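Long-range contact in Cif-like 1 (Burkholderia cenocepacia, PDB 7JQY), which adopts the alpha/beta-hydrolase fold and, in its natural form, probably hydrolyses epoxides as a Cif-like epoxide hydrolase: residues A144-W156 with N259-A271. The protein carries 1 engineered substitution. Sequence-based numbering, arbitrary orientation.
Sequences AMLDVPVPGTRIW and NGAKELDMARELA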
ATOM      1  N   ALA B 144      39.215  -2.857 -23.468  1.00 46.06           N
ATOM      2  CA  ALA B 144      39.436  -2.186 -22.189  1.00 43.19           C
ATOM      3  C   ALA B 144      38.514  -2.790 -21.141  1.00 44.44           C
ATOM      4  O   ALA B 144      37.299  -2.881 -21.357  1.00 42.94           O
ATOM      5  CB  ALA B 144      39.207  -0.678 -22.293  1.00 41.49           C
ATOM      6  N   MET B 145      39.089  -3.188 -20.007  1.00 40.00           N
ATOM      7  CA  MET B 145      38.371  -3.929 -18.975  1.00 44.87           C
ATOM      8  C   MET B 145      38.345  -3.116 -17.686  1.00 45.62           C
ATOM      9  O   MET B 145      39.403  -2.808 -17.123  1.00 41.92           O
ATOM     10  CB  MET B 145      39.033  -5.291 -18.751  1.00 46.16           C
ATOM     11  CG  MET B 145      39.068  -6.151 -20.022  1.00 48.76           C
ATOM     12  SD  MET B 145      39.773  -7.790 -19.756  1.00 52.68           S
ATOM     13  CE  MET B 145      38.276  -8.743 -19.529  1.00 50.22           C
ATOM     14  N   LEU B 146      37.142  -2.811 -17.191  1.00 41.50           N
ATOM     15  CA  LEU B 146      36.971  -1.871 -16.086  1.00 40.18           C
ATOM     16  C   LEU B 146      36.335  -2.536 -14.872  1.00 40.12           C
ATOM     17  O   LEU B 146      35.350  -3.274 -14.999  1.00 39.83           O
ATOM     18  CB  LEU B 146      36.101  -0.676 -16.496  1.00 39.67           C
ATOM     19  CG  LEU B 146      36.382   0.138 -17.763  1.00 42.41           C
ATOM     20  CD1 LEU B 146      35.525   1.408 -17.748  1.00 39.06           C
ATOM     21  CD2 LEU B 146      37.848   0.484 -17.901  1.00 41.93           C
ATOM     22  N   ASP B 147      36.908  -2.256 -13.701  1.00 39.16           N
ATOM     23  CA  ASP B 147      36.239  -2.303 -12.401  1.00 42.58           C
ATOM     24  C   ASP B 147      36.001  -3.685 -11.798  1.00 43.29           C
ATOM     25  O   ASP B 147      36.100  -3.838 -10.574  1.00 42.76           O
ATOM     26  CB  ASP B 147      34.901  -1.550 -12.495  1.00 36.04           C
ATOM     27  CG  ASP B 147      35.097  -0.070 -12.778  1.00 39.51           C
ATOM     28  OD1 ASP B 147      36.102   0.488 -12.301  1.00 39.02           O
ATOM     29  OD2 ASP B 147      34.262   0.539 -13.488  1.00 40.85           O
ATOM     30  N   VAL B 148      35.663  -4.681 -12.610  1.00 40.15           N
ATOM     31  CA  VAL B 148      35.186  -5.963 -12.086  1.00 41.65           C
ATOM     32  C   VAL B 148      35.970  -7.117 -12.706  1.00 45.60           C
ATOM     33  O   VAL B 148      36.280  -7.074 -13.908  1.00 44.31           O
ATOM     34  CB  VAL B 148      33.674  -6.120 -12.353  1.00 43.53           C
ATOM     35  CG1 VAL B 148      33.142  -7.472 -11.874  1.00 43.81           C
ATOM     36  CG2 VAL B 148      32.905  -4.987 -11.699  1.00 41.01           C
ATOM     37  N   PRO B 149      36.328  -8.149 -11.941  1.00 45.44           N
ATOM     38  CA  PRO B 149      36.911  -9.353 -12.547  1.00 46.13           C
ATOM     39  C   PRO B 149      35.854 -10.212 -13.225  1.00 48.55           C
ATOM     40  O   PRO B 149      34.683 -10.218 -12.837  1.00 48.90           O
ATOM     41  CB  PRO B 149      37.507 -10.092 -11.347  1.00 44.16           C
ATOM     42  CG  PRO B 149      36.609  -9.674 -10.199  1.00 48.85           C
ATOM     43  CD  PRO B 149      36.280  -8.231 -10.467  1.00 44.09           C
ATOM     44  N   VAL B 150      36.286 -10.977 -14.225  1.00 46.07           N
ATOM     45  CA  VAL B 150      35.351 -11.820 -14.973  1.00 49.24           C
ATOM     46  C   VAL B 150      35.378 -13.225 -14.388  1.00 50.18           C
ATOM     47  O   VAL B 150      36.370 -13.614 -13.753  1.00 49.92           O
ATOM     48  CB  VAL B 150      35.653 -11.830 -16.484  1.00 45.84           C
ATOM     49  CG1 VAL B 150      35.802 -10.415 -17.013  1.00 46.89           C
ATOM     50  CG2 VAL B 150      36.875 -12.659 -16.803  1.00 50.25           C
ATOM     51  N   PRO B 151      34.308 -14.003 -14.534  1.00 50.78           N
ATOM     52  CA  PRO B 151      34.320 -15.373 -14.012  1.00 51.54           C
ATOM     53  C   PRO B 151      35.432 -16.211 -14.633  1.00 54.50           C
ATOM     54  O   PRO B 151      35.859 -15.986 -15.767  1.00 52.67           O
ATOM     55  CB  PRO B 151      32.940 -15.915 -14.394  1.00 47.90           C
ATOM     56  CG  PRO B 151      32.080 -14.682 -14.582  1.00 50.17           C
ATOM     57  CD  PRO B 151      33.000 -13.625 -15.105  1.00 47.37           C
ATOM     58  N   GLY B 152      35.904 -17.192 -13.859  1.00 55.14           N
ATOM     59  CA  GLY B 152      36.957 -18.087 -14.268  1.00 54.64           C
ATOM     60  C   GLY B 152      38.339 -17.683 -13.797  1.00 58.16           C
ATOM     61  O   GLY B 152      39.211 -18.548 -13.661  1.00 60.42           O
ATOM     62  N   THR B 153      38.562 -16.397 -13.543  1.00 57.29           N
ATOM     63  CA  THR B 153      39.867 -15.976 -13.069  1.00 54.39           C
ATOM     64  C   THR B 153      40.018 -16.316 -11.587  1.00 52.96           C
ATOM     65  O   THR B 153      39.039 -16.558 -10.880  1.00 52.23           O
ATOM     66  CB  THR B 153      40.068 -14.473 -13.306  1.00 52.09           C
ATOM     67  OG1 THR B 153      39.117 -13.719 -12.538  1.00 48.63           O
ATOM     68  CG2 THR B 153      39.899 -14.152 -14.779  1.00 53.99           C
ATOM     69  N   ARG B 154      41.264 -16.311 -11.103  1.00 56.74           N
ATOM     70  CA  ARG B 154      41.444 -16.623  -9.688  1.00 55.42           C
ATOM     71  C   ARG B 154      41.056 -15.439  -8.820  1.00 50.73           C
ATOM     72  O   ARG B 154      40.573 -15.635  -7.701  1.00 50.73           O
ATOM     73  CB  ARG B 154      42.872 -17.080  -9.385  1.00 63.06           C
ATOM     74  CG  ARG B 154      43.982 -16.340 -10.092  1.00 66.07           C
ATOM     75  CD  ARG B 154      45.203 -17.242 -10.198  1.00 72.63           C
ATOM     76  NE  ARG B 154      46.451 -16.499 -10.071  1.00 77.95           N
ATOM     77  CZ  ARG B 154      47.049 -16.241  -8.911  1.00 85.46           C
ATOM     78  NH1 ARG B 154      48.188 -15.560  -8.888  1.00 88.64           N
ATOM     79  NH2 ARG B 154      46.507 -16.659  -7.774  1.00 84.96           N
ATOM     80  N   ILE B 155      41.151 -14.219  -9.352  1.00 52.96           N
ATOM     81  CA  ILE B 155      40.597 -13.076  -8.636  1.00 52.78           C
ATOM     82  C   ILE B 155      39.106 -13.283  -8.417  1.00 51.38           C
ATOM     83  O   ILE B 155      38.573 -12.994  -7.338  1.00 50.02           O
ATOM     84  CB  ILE B 155      40.869 -11.772  -9.410  1.00 48.10           C
ATOM     85  CG1 ILE B 155      42.361 -11.606  -9.689  1.00 51.18           C
ATOM     86  CG2 ILE B 155      40.323 -10.574  -8.654  1.00 45.30           C
ATOM     87  CD1 ILE B 155      43.199 -11.287  -8.444  1.00 47.38           C
ATOM     88  N   TRP B 156      38.418 -13.825  -9.424  1.00 48.59           N
ATOM     89  CA  TRP B 156      37.002 -14.146  -9.271  1.00 51.51           C
ATOM     90  C   TRP B 156      36.802 -15.272  -8.262  1.00 50.51           C
ATOM     91  O   TRP B 156      35.932 -15.190  -7.384  1.00 46.85           O
ATOM     92  CB  TRP B 156      36.406 -14.513 -10.636  1.00 49.20           C
ATOM     93  CG  TRP B 156      35.006 -15.047 -10.586  1.00 50.12           C
ATOM     94  CD1 TRP B 156      34.626 -16.342 -10.371  1.00 49.32           C
ATOM     95  CD2 TRP B 156      33.795 -14.302 -10.786  1.00 50.95           C
ATOM     96  NE1 TRP B 156      33.256 -16.449 -10.413  1.00 51.01           N
ATOM     97  CE2 TRP B 156      32.720 -15.211 -10.666  1.00 51.48           C
ATOM     98  CE3 TRP B 156      33.516 -12.958 -11.054  1.00 48.63           C
ATOM     99  CZ2 TRP B 156      31.384 -14.814 -10.799  1.00 49.50           C
ATOM    100  CZ3 TRP B 156      32.188 -12.567 -11.189  1.00 48.10           C
ATOM    101  CH2 TRP B 156      31.142 -13.490 -11.060  1.00 47.10           C
ATOM    102  N   ASN B 259      38.481  -2.331  -6.536  1.00 41.31           N
ATOM    103  CA  ASN B 259      39.304  -3.485  -6.911  1.00 45.91           C
ATOM    104  C   ASN B 259      40.745  -3.102  -7.240  1.00 46.34           C
ATOM    105  O   ASN B 259      41.646  -3.932  -7.093  1.00 41.41           O
ATOM    106  CB  ASN B 259      38.694  -4.218  -8.108  1.00 43.18           C
ATOM    107  CG  ASN B 259      37.629  -5.206  -7.689  1.00 48.09           C
ATOM    108  OD1 ASN B 259      37.684  -5.758  -6.587  1.00 49.08           O
ATOM    109  ND2 ASN B 259      36.636  -5.420  -8.553  1.00 43.60           N
ATOM    110  N   GLY B 260      40.971  -1.872  -7.699  1.00 46.71           N
ATOM    111  CA  GLY B 260      42.323  -1.377  -7.887  1.00 45.24           C
ATOM    112  C   GLY B 260      43.150  -2.255  -8.805  1.00 51.23           C
ATOM    113  O   GLY B 260      42.765  -2.556  -9.948  1.00 40.98           O
ATOM    114  N   ALA B 261      44.320  -2.648  -8.285  1.00 47.33           N
ATOM    115  CA  ALA B 261      45.314  -3.398  -9.038  1.00 48.02           C
ATOM    116  C   ALA B 261      44.858  -4.805  -9.378  1.00 47.01           C
ATOM    117  O   ALA B 261      45.472  -5.444 -10.236  1.00 51.96           O
ATOM    118  CB  ALA B 261      46.629  -3.465  -8.248  1.00 49.62           C
ATOM    119  N   LYS B 262      43.815  -5.316  -8.724  1.00 47.26           N
ATOM    120  CA  LYS B 262      43.379  -6.680  -9.012  1.00 50.17           C
ATOM    121  C   LYS B 262      42.672  -6.801 -10.361  1.00 49.74           C
ATOM    122  O   LYS B 262      42.532  -7.917 -10.876  1.00 49.46           O
ATOM    123  CB  LYS B 262      42.457  -7.184  -7.901  1.00 49.67           C
ATOM    124  CG  LYS B 262      43.048  -7.071  -6.502  1.00 49.87           C
ATOM    125  CD  LYS B 262      42.038  -7.476  -5.427  1.00 49.96           C
ATOM    126  CE  LYS B 262      42.499  -7.063  -4.031  1.00 58.70           C
ATOM    127  NZ  LYS B 262      42.290  -5.607  -3.734  1.00 61.83           N
ATOM    128  N   GLU B 263      42.234  -5.688 -10.952  1.00 48.10           N
ATOM    129  CA  GLU B 263      41.762  -5.741 -12.333  1.00 48.75           C
ATOM    130  C   GLU B 263      42.916  -6.029 -13.262  1.00 51.29           C
ATOM    131  O   GLU B 263      42.765  -6.714 -14.289  1.00 50.22           O
ATOM    132  CB  GLU B 263      41.106  -4.417 -12.723  1.00 45.09           C
ATOM    133  CG  GLU B 263      40.277  -4.487 -13.999  1.00 45.94           C
ATOM    134  CD  GLU B 263      38.971  -5.221 -13.787  1.00 45.43           C
ATOM    135  OE1 GLU B 263      38.699  -5.599 -12.623  1.00 41.90           O
ATOM    136  OE2 GLU B 263      38.219  -5.417 -14.779  1.00 45.63           O
ATOM    137  N   LEU B 264      44.077  -5.537 -12.871  1.00 52.09           N
ATOM    138  CA  LEU B 264      45.282  -5.636 -13.656  1.00 52.89           C
ATOM    139  C   LEU B 264      45.824  -7.065 -13.586  1.00 54.53           C
ATOM    140  O   LEU B 264      46.224  -7.638 -14.606  1.00 56.79           O
ATOM    141  CB  LEU B 264      46.237  -4.619 -13.044  1.00 56.51           C
ATOM    142  CG  LEU B 264      46.224  -3.179 -13.563  1.00 58.33           C
ATOM    143  CD1 LEU B 264      44.941  -2.480 -12.983  1.00 54.36           C
ATOM    144  CD2 LEU B 264      47.474  -2.455 -13.099  1.00 57.66           C
ATOM    145  N   ASP B 265      45.795  -7.664 -12.384  1.00 54.31           N
ATOM    146  CA  ASP B 265      46.119  -9.081 -12.215  1.00 54.98           C
ATOM    147  C   ASP B 265      45.116  -9.979 -12.927  1.00 55.03           C
ATOM    148  O   ASP B 265      45.494 -10.964 -13.573  1.00 55.72           O
ATOM    149  CB  ASP B 265      46.157  -9.436 -10.730  1.00 53.56           C
ATOM    150  CG  ASP B 265      47.062  -8.516  -9.937  1.00 56.79           C
ATOM    151  OD1 ASP B 265      46.858  -8.382  -8.710  1.00 58.21           O
ATOM    152  OD2 ASP B 265      47.965  -7.904 -10.548  1.00 56.97           O
ATOM    153  N   MET B 266      43.824  -9.659 -12.806  1.00 53.64           N
ATOM    154  CA  MET B 266      42.790 -10.480 -13.427  1.00 51.63           C
ATOM    155  C   MET B 266      42.963 -10.520 -14.937  1.00 51.91           C
ATOM    156  O   MET B 266      42.820 -11.578 -15.559  1.00 50.83           O
ATOM    157  CB  MET B 266      41.414  -9.930 -13.051  1.00 49.95           C
ATOM    158  CG  MET B 266      40.250 -10.698 -13.611  1.00 52.01           C
ATOM    159  SD  MET B 266      39.730 -10.147 -15.241  1.00 50.40           S
ATOM    160  CE  MET B 266      39.728  -8.367 -15.082  1.00 49.80           C
ATOM    161  N   ALA B 267      43.295  -9.378 -15.541  1.00 53.13           N
ATOM    162  CA  ALA B 267      43.421  -9.313 -16.991  1.00 50.82           C
ATOM    163  C   ALA B 267      44.621 -10.105 -17.490  1.00 55.57           C
ATOM    164  O   ALA B 267      44.596 -10.617 -18.618  1.00 56.76           O
ATOM    165  CB  ALA B 267      43.533  -7.858 -17.445  1.00 51.26           C
ATOM    166  N   ARG B 268      45.677 -10.215 -16.677  1.00 55.31           N
ATOM    167  CA  ARG B 268      46.874 -10.910 -17.127  1.00 56.46           C
ATOM    168  C   ARG B 268      46.681 -12.413 -17.190  1.00 56.30           C
ATOM    169  O   ARG B 268      47.471 -13.093 -17.852  1.00 59.91           O
ATOM    170  CB  ARG B 268      48.052 -10.586 -16.214  1.00 56.25           C
ATOM    171  CG  ARG B 268      48.606  -9.200 -16.400  1.00 57.85           C
ATOM    172  CD  ARG B 268      49.897  -9.066 -15.645  1.00 61.42           C
ATOM    173  NE  ARG B 268      50.501  -7.753 -15.819  1.00 65.37           N
ATOM    174  CZ  ARG B 268      50.856  -6.969 -14.810  1.00 68.50           C
ATOM    175  NH1 ARG B 268      50.663  -7.372 -13.555  1.00 62.35           N
ATOM    176  NH2 ARG B 268      51.403  -5.784 -15.055  1.00 70.67           N
ATOM    177  N   GLU B 269      45.639 -12.947 -16.552  1.00 55.75           N
ATOM    178  CA  GLU B 269      45.299 -14.347 -16.768  1.00 57.96           C
ATOM    179  C   GLU B 269      44.552 -14.568 -18.074  1.00 57.86           C
ATOM    180  O   GLU B 269      44.437 -15.721 -18.509  1.00 57.82           O
ATOM    181  CB  GLU B 269      44.432 -14.898 -15.630  1.00 54.26           C
ATOM    182  CG  GLU B 269      44.588 -14.220 -14.292  1.00 54.77           C
ATOM    183  CD  GLU B 269      43.604 -14.764 -13.268  1.00 58.84           C
ATOM    184  OE1 GLU B 269      43.223 -14.014 -12.338  1.00 59.78           O
ATOM    185  OE2 GLU B 269      43.201 -15.942 -13.402  1.00 58.58           O
ATOM    186  N   LEU B 270      44.083 -13.497 -18.727  1.00 55.66           N
ATOM    187  CA  LEU B 270      43.225 -13.621 -19.900  1.00 57.52           C
ATOM    188  C   LEU B 270      43.898 -13.235 -21.200  1.00 57.10           C
ATOM    189  O   LEU B 270      43.450 -13.674 -22.261  1.00 60.43           O
ATOM    190  CB  LEU B 270      41.986 -12.723 -19.754  1.00 53.91           C
ATOM    191  CG  LEU B 270      41.214 -12.661 -18.441  1.00 52.61           C
ATOM    192  CD1 LEU B 270      40.360 -11.420 -18.403  1.00 50.88           C
ATOM    193  CD2 LEU B 270      40.342 -13.861 -18.322  1.00 55.18           C
ATOM    194  N   ALA B 271      44.948 -12.421 -21.150  1.00 54.57           N
ATOM    195  CA  ALA B 271      45.538 -11.872 -22.358  1.00 58.49           C
ATOM    196  C   ALA B 271      47.046 -11.750 -22.186  1.00 58.56           C
ATOM    197  O   ALA B 271      47.560 -11.659 -21.070  1.00 59.80           O
ATOM    198  CB  ALA B 271      44.925 -10.509 -22.708  1.00 56.54           C
TER
HETATM  199  O   HOH W   1      36.544  -1.738  -9.113  1.00 39.18           O
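Asn259 opens the contact by donating from ND2 to Asp147 O at 2.6 Å, in the carbonyl plane and close to its own amide plane. A water donates to the same carbonyl and accepts from Asn259 N; an amide suits this turn because its NH2 can reach a backbone oxygen without bringing a charge. Further on, Glu263 sends CG off opposite its backbone N (chi1 -165°) and then bends, bringing the carboxyl under the loop. Its OE2 lies 2.7 Å from Val148 O, a spacing that would suit a protonated carboxyl. Met266, flexible and unbranched, threads between Pro149, Thr153 and Ile155: CG lies 3.6 Å from Pro149 CB and also meets Thr153 OG1, its CB backs the branched Ile155, and SD accepts a weak bond from Val150 N (3.7 Å). Glu269 reaches out extended, a long acid able to reach a backbone N-H: its OE2 accepts from Arg154 N through the syn lone pair at 3.0 Å, at the start of helix 154-161. Thr153, the N-cap of that helix, accepts from Trp156 N with the same OG1 that donates to Val150 O, while its methyl packs on Leu270 CD2 at 3.6 Å. Leu270 turns its other methyl, CD1, to Met145 CE (3.6 Å), and Val150 CG2 meets both leucine methyls tip to tip. Strand 140-146 lies between strands 117-122 and 250-255 in the central sheet, with helix 262-268 packed over its end where Met145 meets Glu263 and Ala267; Val126 of helix 124-135 and Phe238 of helix 231-241 close around Val150.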